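Local coordinates for protein proteasome accessory factor B/C (PafBC) (Paenarthrobacter aurescens, PDB 6SJ9) that is a transcriptional regulator of the bacterial DNA damage response, combining winged helix-turn-helix regions, probably for DNA binding, with WYL domains, at residues A319-D322 with D323-L326; A597-A600 with D601-Y604. All blocks are in the same frame, centred on the assembly; numbering follows the deposited sequence.

Interaction 1. Residues A319-D322 with D323-L326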
ATOM      1  N   ALA A 319     -19.625 -14.736 -11.557  1.00 67.62           N
ATOM      2  CA  ALA A 319     -20.130 -15.462 -12.729  1.00 65.51           C
ATOM      3  C   ALA A 319     -21.394 -14.800 -13.287  1.00 65.88           C
ATOM      4  O   ALA A 319     -21.521 -14.588 -14.502  1.00 66.92           O
ATOM      5  CB  ALA A 319     -20.403 -16.922 -12.361  1.00 69.25           C
ATOM      6  N   ASP A 320     -22.345 -14.477 -12.405  1.00 65.90           N
ATOM      7  CA  ASP A 320     -23.623 -13.903 -12.827  1.00 68.18           C
ATOM      8  C   ASP A 320     -23.448 -12.548 -13.509  1.00 71.14           C
ATOM      9  O   ASP A 320     -24.163 -12.235 -14.479  1.00 71.67           O
ATOM     10  CB  ASP A 320     -24.558 -13.785 -11.626  1.00 66.64           C
ATOM     11  CG  ASP A 320     -24.936 -15.149 -11.049  1.00 69.38           C
ATOM     12  OD1 ASP A 320     -24.627 -16.195 -11.673  1.00 70.57           O
ATOM     13  OD2 ASP A 320     -25.455 -15.171  -9.918  1.00 71.36           O
ATOM     14  N   PHE A 321     -22.537 -11.710 -13.001  1.00 66.26           N
ATOM     15  CA  PHE A 321     -22.324 -10.421 -13.649  1.00 64.41           C
ATOM     16  C   PHE A 321     -21.779 -10.599 -15.061  1.00 64.17           C
ATOM     17  O   PHE A 321     -22.195  -9.897 -15.991  1.00 66.86           O
ATOM     18  CB  PHE A 321     -21.419  -9.545 -12.793  1.00 63.76           C
ATOM     19  CG  PHE A 321     -21.532  -8.088 -13.114  1.00 64.75           C
ATOM     20  CD1 PHE A 321     -22.594  -7.615 -13.883  1.00 64.47           C
ATOM     21  CD2 PHE A 321     -20.605  -7.177 -12.608  1.00 62.75           C
ATOM     22  CE1 PHE A 321     -22.707  -6.265 -14.173  1.00 62.82           C
ATOM     23  CE2 PHE A 321     -20.725  -5.825 -12.878  1.00 63.36           C
ATOM     24  CZ  PHE A 321     -21.769  -5.363 -13.665  1.00 62.69           C
ATOM     25  N   ASP A 322     -20.857 -11.537 -15.247  1.00 62.84           N
ATOM     26  CA  ASP A 322     -20.368 -11.840 -16.582  1.00 64.97           C
ATOM     27  C   ASP A 322     -21.489 -12.389 -17.478  1.00 73.80           C
ATOM     28  O   ASP A 322     -21.409 -12.296 -18.713  1.00 75.14           O
ATOM     29  CB  ASP A 322     -19.225 -12.841 -16.420  1.00 65.46           C
ATOM     30  CG  ASP A 322     -18.619 -13.274 -17.699  1.00 69.18           C
ATOM     31  OD1 ASP A 322     -18.685 -14.485 -17.987  1.00 72.81           O
ATOM     32  OD2 ASP A 322     -18.030 -12.427 -18.388  1.00 71.03           O
ATOM     33  N   ASP A 323     -22.522 -12.997 -16.876  1.00 75.00           N
ATOM     34  CA  ASP A 323     -23.675 -13.465 -17.639  1.00 81.96           C
ATOM     35  C   ASP A 323     -24.604 -12.344 -18.069  1.00 86.48           C
ATOM     36  O   ASP A 323     -25.359 -12.523 -19.036  1.00 89.40           O
ATOM     37  CB  ASP A 323     -24.449 -14.523 -16.862  1.00 80.64           C
ATOM     38  CG  ASP A 323     -23.840 -15.878 -17.032  1.00 80.33           C
ATOM     39  OD1 ASP A 323     -23.097 -16.030 -18.032  1.00 76.97           O
ATOM     40  OD2 ASP A 323     -24.092 -16.773 -16.190  1.00 82.91           O
ATOM     41  N   ALA A 324     -24.581 -11.215 -17.367  1.00 86.79           N
ATOM     42  CA  ALA A 324     -25.485 -10.123 -17.675  1.00 88.24           C
ATOM     43  C   ALA A 324     -25.140  -9.607 -19.068  1.00 89.87           C
ATOM     44  O   ALA A 324     -24.025  -9.801 -19.552  1.00 91.36           O
ATOM     45  CB  ALA A 324     -25.366  -9.012 -16.634  1.00 86.87           C
ATOM     46  N   PRO A 325     -26.080  -9.002 -19.769  1.00 92.53           N
ATOM     47  CA  PRO A 325     -25.750  -8.522 -21.112  1.00 93.45           C
ATOM     48  C   PRO A 325     -24.797  -7.333 -21.052  1.00 88.35           C
ATOM     49  O   PRO A 325     -24.727  -6.598 -20.066  1.00 83.16           O
ATOM     50  CB  PRO A 325     -27.113  -8.139 -21.694  1.00 96.08           C
ATOM     51  CG  PRO A 325     -27.955  -7.791 -20.461  1.00 95.49           C
ATOM     52  CD  PRO A 325     -27.461  -8.683 -19.362  1.00 93.74           C
ATOM     53  N   LEU A 326     -24.124  -7.106 -22.184  1.00 89.02           N
ATOM     54  CA  LEU A 326     -23.056  -6.120 -22.274  1.00 87.23           C
ATOM     55  C   LEU A 326     -23.673  -4.740 -22.447  1.00 86.26           C
ATOM     56  O   LEU A 326     -24.516  -4.557 -23.330  1.00 90.85           O
ATOM     57  CB  LEU A 326     -22.138  -6.411 -23.465  1.00 89.55           C
ATOM     58  CG  LEU A 326     -21.386  -7.742 -23.545  1.00 91.08           C
ATOM     59  CD1 LEU A 326     -20.693  -7.888 -24.892  1.00 93.29           C
ATOM     60  CD2 LEU A 326     -20.403  -7.906 -22.418  1.00 88.82           C
TER
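Asp-323 N is held by two carbonyl oxygens at the end of helix 305-323. It donates to Ala-319 O at 3.0 Å and makes a weak bond to Asp-320 O. Asp-320 O is shared in turn, since Ala-324 N also reaches it weakly. The sounder bond of Ala-324 N goes to Phe-321 O at 3.1 Å. There the donor sits well above the carbonyl plane. The bonding thus shifts from the i-4 span to the tighter i-3 span as the helix runs out, and Ala-324 is the first residue to leave helical geometry.

The side chains follow the turn. Ala-324 CB lies at the edge of the Phe-321 ring, near its plane, 4.1 Å from CD1. Asp-323 CB rests 3.3 Å from Asp-320 O. The Asp-323 carboxylate folds back beside the helix, and its OD2 comes within 3.8 Å of Ala-319 O without bonding to it. Asp-322 has CG anti to the backbone N (chi1 179°), which carries its carboxylate to Arg-648 and Arg-652 of helix 645-659. Arg-652 NH1 also forms a salt bridge with Asp-323 OD1. Asp-320 OD1 instead takes a hydrogen bond from Gln-316.

Three carboxylates therefore gather at a helix C-terminus. Asp-320 OD1 lies 4.6 Å from Asp-323 OD2, and Asp-322 OD1 lies 4.7 Å from Asp-323 OD1. Like charges this close, at the negative end of the helix dipole, would tend to repel and to raise the acid pKa values. Arg-652, shared by Asp-322 and Asp-323, and Arg-648, which takes the other oxygen of Asp-322, probably offset part of this cost, and they tie the helix end to helix 645-659.

Interaction 2. Residues A597-A600 with D601-Y604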
ATOM      1  N   ALA A 597     -17.764   1.187  -7.342  1.00 45.01           N
ATOM      2  CA  ALA A 597     -17.351   2.272  -8.221  1.00 49.29           C
ATOM      3  C   ALA A 597     -15.978   2.814  -7.833  1.00 48.70           C
ATOM      4  O   ALA A 597     -15.257   3.341  -8.686  1.00 47.74           O
ATOM      5  CB  ALA A 597     -18.417   3.379  -8.203  1.00 49.75           C
ATOM      6  N   GLY A 598     -15.609   2.703  -6.555  1.00 50.33           N
ATOM      7  CA  GLY A 598     -14.298   3.153  -6.083  1.00 48.61           C
ATOM      8  C   GLY A 598     -13.095   2.483  -6.734  1.00 46.46           C
ATOM      9  O   GLY A 598     -11.990   3.058  -6.731  1.00 42.92           O
ATOM     10  N   LEU A 599     -13.273   1.302  -7.328  1.00 44.00           N
ATOM     11  CA  LEU A 599     -12.133   0.666  -7.990  1.00 42.74           C
ATOM     12  C   LEU A 599     -11.596   1.487  -9.164  1.00 43.37           C
ATOM     13  O   LEU A 599     -10.397   1.414  -9.466  1.00 43.39           O
ATOM     14  CB  LEU A 599     -12.527  -0.734  -8.417  1.00 48.25           C
ATOM     15  CG  LEU A 599     -12.921  -1.603  -7.220  1.00 45.85           C
ATOM     16  CD1 LEU A 599     -13.437  -2.885  -7.715  1.00 45.74           C
ATOM     17  CD2 LEU A 599     -11.665  -1.865  -6.326  1.00 43.61           C
ATOM     18  N   ALA A 600     -12.448   2.290  -9.831  1.00 43.35           N
ATOM     19  CA  ALA A 600     -11.960   3.131 -10.928  1.00 42.79           C
ATOM     20  C   ALA A 600     -10.930   4.138 -10.446  1.00 44.65           C
ATOM     21  O   ALA A 600     -10.073   4.570 -11.234  1.00 44.88           O
ATOM     22  CB  ALA A 600     -13.110   3.877 -11.629  1.00 41.40           C
ATOM     23  N   ASP A 601     -11.038   4.582  -9.182  1.00 45.03           N
ATOM     24  CA  ASP A 601     -10.016   5.477  -8.611  1.00 42.56           C
ATOM     25  C   ASP A 601      -8.755   4.710  -8.211  1.00 42.61           C
ATOM     26  O   ASP A 601      -7.625   5.151  -8.477  1.00 40.69           O
ATOM     27  CB  ASP A 601     -10.597   6.181  -7.397  1.00 44.33           C
ATOM     28  CG  ASP A 601     -11.613   7.261  -7.762  1.00 49.46           C
ATOM     29  OD1 ASP A 601     -11.497   7.925  -8.830  1.00 47.58           O
ATOM     30  OD2 ASP A 601     -12.560   7.403  -6.956  1.00 54.16           O
ATOM     31  N   ASP A 602      -8.941   3.563  -7.571  1.00 40.44           N
ATOM     32  CA  ASP A 602      -7.801   2.765  -7.146  1.00 44.90           C
ATOM     33  C   ASP A 602      -6.889   2.433  -8.322  1.00 45.56           C
ATOM     34  O   ASP A 602      -5.672   2.344  -8.145  1.00 49.22           O
ATOM     35  CB  ASP A 602      -8.296   1.474  -6.473  1.00 44.34           C
ATOM     36  CG  ASP A 602      -9.114   1.742  -5.220  1.00 48.28           C
ATOM     37  OD1 ASP A 602      -9.133   2.902  -4.720  1.00 50.06           O
ATOM     38  OD2 ASP A 602      -9.804   0.812  -4.766  1.00 52.11           O
ATOM     39  N   TYR A 603      -7.442   2.274  -9.538  1.00 43.98           N
ATOM     40  CA  TYR A 603      -6.621   1.918 -10.686  1.00 43.13           C
ATOM     41  C   TYR A 603      -6.476   3.070 -11.681  1.00 48.17           C
ATOM     42  O   TYR A 603      -6.114   2.842 -12.842  1.00 52.80           O
ATOM     43  CB  TYR A 603      -7.202   0.654 -11.331  1.00 47.88           C
ATOM     44  CG  TYR A 603      -6.969  -0.581 -10.433  1.00 52.45           C
ATOM     45  CD1 TYR A 603      -7.826  -0.859  -9.364  1.00 51.87           C
ATOM     46  CD2 TYR A 603      -5.861  -1.418 -10.601  1.00 57.42           C
ATOM     47  CE1 TYR A 603      -7.612  -1.970  -8.505  1.00 53.59           C
ATOM     48  CE2 TYR A 603      -5.640  -2.538  -9.742  1.00 59.36           C
ATOM     49  CZ  TYR A 603      -6.526  -2.800  -8.698  1.00 59.35           C
ATOM     50  OH  TYR A 603      -6.327  -3.886  -7.834  1.00 63.24           O
ATOM     51  N   TYR A 604      -6.725   4.306 -11.240  1.00 41.67           N
ATOM     52  CA  TYR A 604      -6.453   5.513 -12.029  1.00 40.84           C
ATOM     53  C   TYR A 604      -7.051   5.407 -13.435  1.00 45.13           C
ATOM     54  O   TYR A 604      -6.372   5.630 -14.432  1.00 49.44           O
ATOM     55  CB  TYR A 604      -4.946   5.818 -12.107  1.00 35.81           C
ATOM     56  CG  TYR A 604      -4.191   5.467 -10.830  1.00 40.46           C
ATOM     57  CD1 TYR A 604      -4.336   6.237  -9.681  1.00 35.41           C
ATOM     58  CD2 TYR A 604      -3.387   4.328 -10.773  1.00 42.44           C
ATOM     59  CE1 TYR A 604      -3.692   5.898  -8.499  1.00 40.72           C
ATOM     60  CE2 TYR A 604      -2.737   3.974  -9.604  1.00 46.15           C
ATOM     61  CZ  TYR A 604      -2.897   4.775  -8.467  1.00 47.90           C
ATOM     62  OH  TYR A 604      -2.235   4.393  -7.333  1.00 50.98           O
TER
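Leu-599 and Asp-602 both hold CG anti to the carbonyl carbon and beside the backbone N, with chi1 at -61° and -62°. This brings Leu-599 CD2 to Asp-602 OD2, 3.6 Å apart across one turn, where the two side chains cross obliquely. The backbone fixes this spacing. Asp-602 N donates to Gly-598 O at 3.2 Å, nearly straight at 165°. Asp-601 N adds a weak bond to the same oxygen. Tyr-603 N bonds Leu-599 O at 3.1 Å, and the Tyr-603 ring turns its edge to that oxygen, with CD1 3.4 Å away and the oxygen in the ring plane. Asp-602 OD1 forms a salt bridge with Arg-341, whose backbone N bonds Asp-601 OD1. With an alanine here in place of Asp-602, the Arg-341 guanidinium would probably lose this mate and Leu-599 CD2 its neighbour. Tyr-604, with positive phi, donates from N to Asp-601 O at 3.0 Å, and Asp-602 O lies over one face of its ring, toward the rim. The backbone N of the next residue pairs with Ala-600 O. Tyr-604 is thus the C-prime residue of a Schellman motif, which ends the short helix 599-602 before strand 607-610 of the ferredoxin-like WCX sheet.

In the fold
Both contacts sit at helix ends, in series along the chain. Interaction 1 closes helix 305-323. Interaction 2 follows much later, around helix 599-602. Their centres are 20 Å apart and their nearest atoms about 9 Å, so they do not touch. Both involve the unit built on the sheet of strands 586-592, 607-610, 616-622 and 639-643. Interaction 2 lies within this second WCX domain, between strands 586-592 and 607-610, and its Ala-600 packs on strand 616-622. Interaction 1 reaches the unit from outside, through helix 645-659 and edge strand 639-643. The first thus joins the helix after one ferredoxin-like sheet to the other such unit, and the second is the short helix between two strands of that unit.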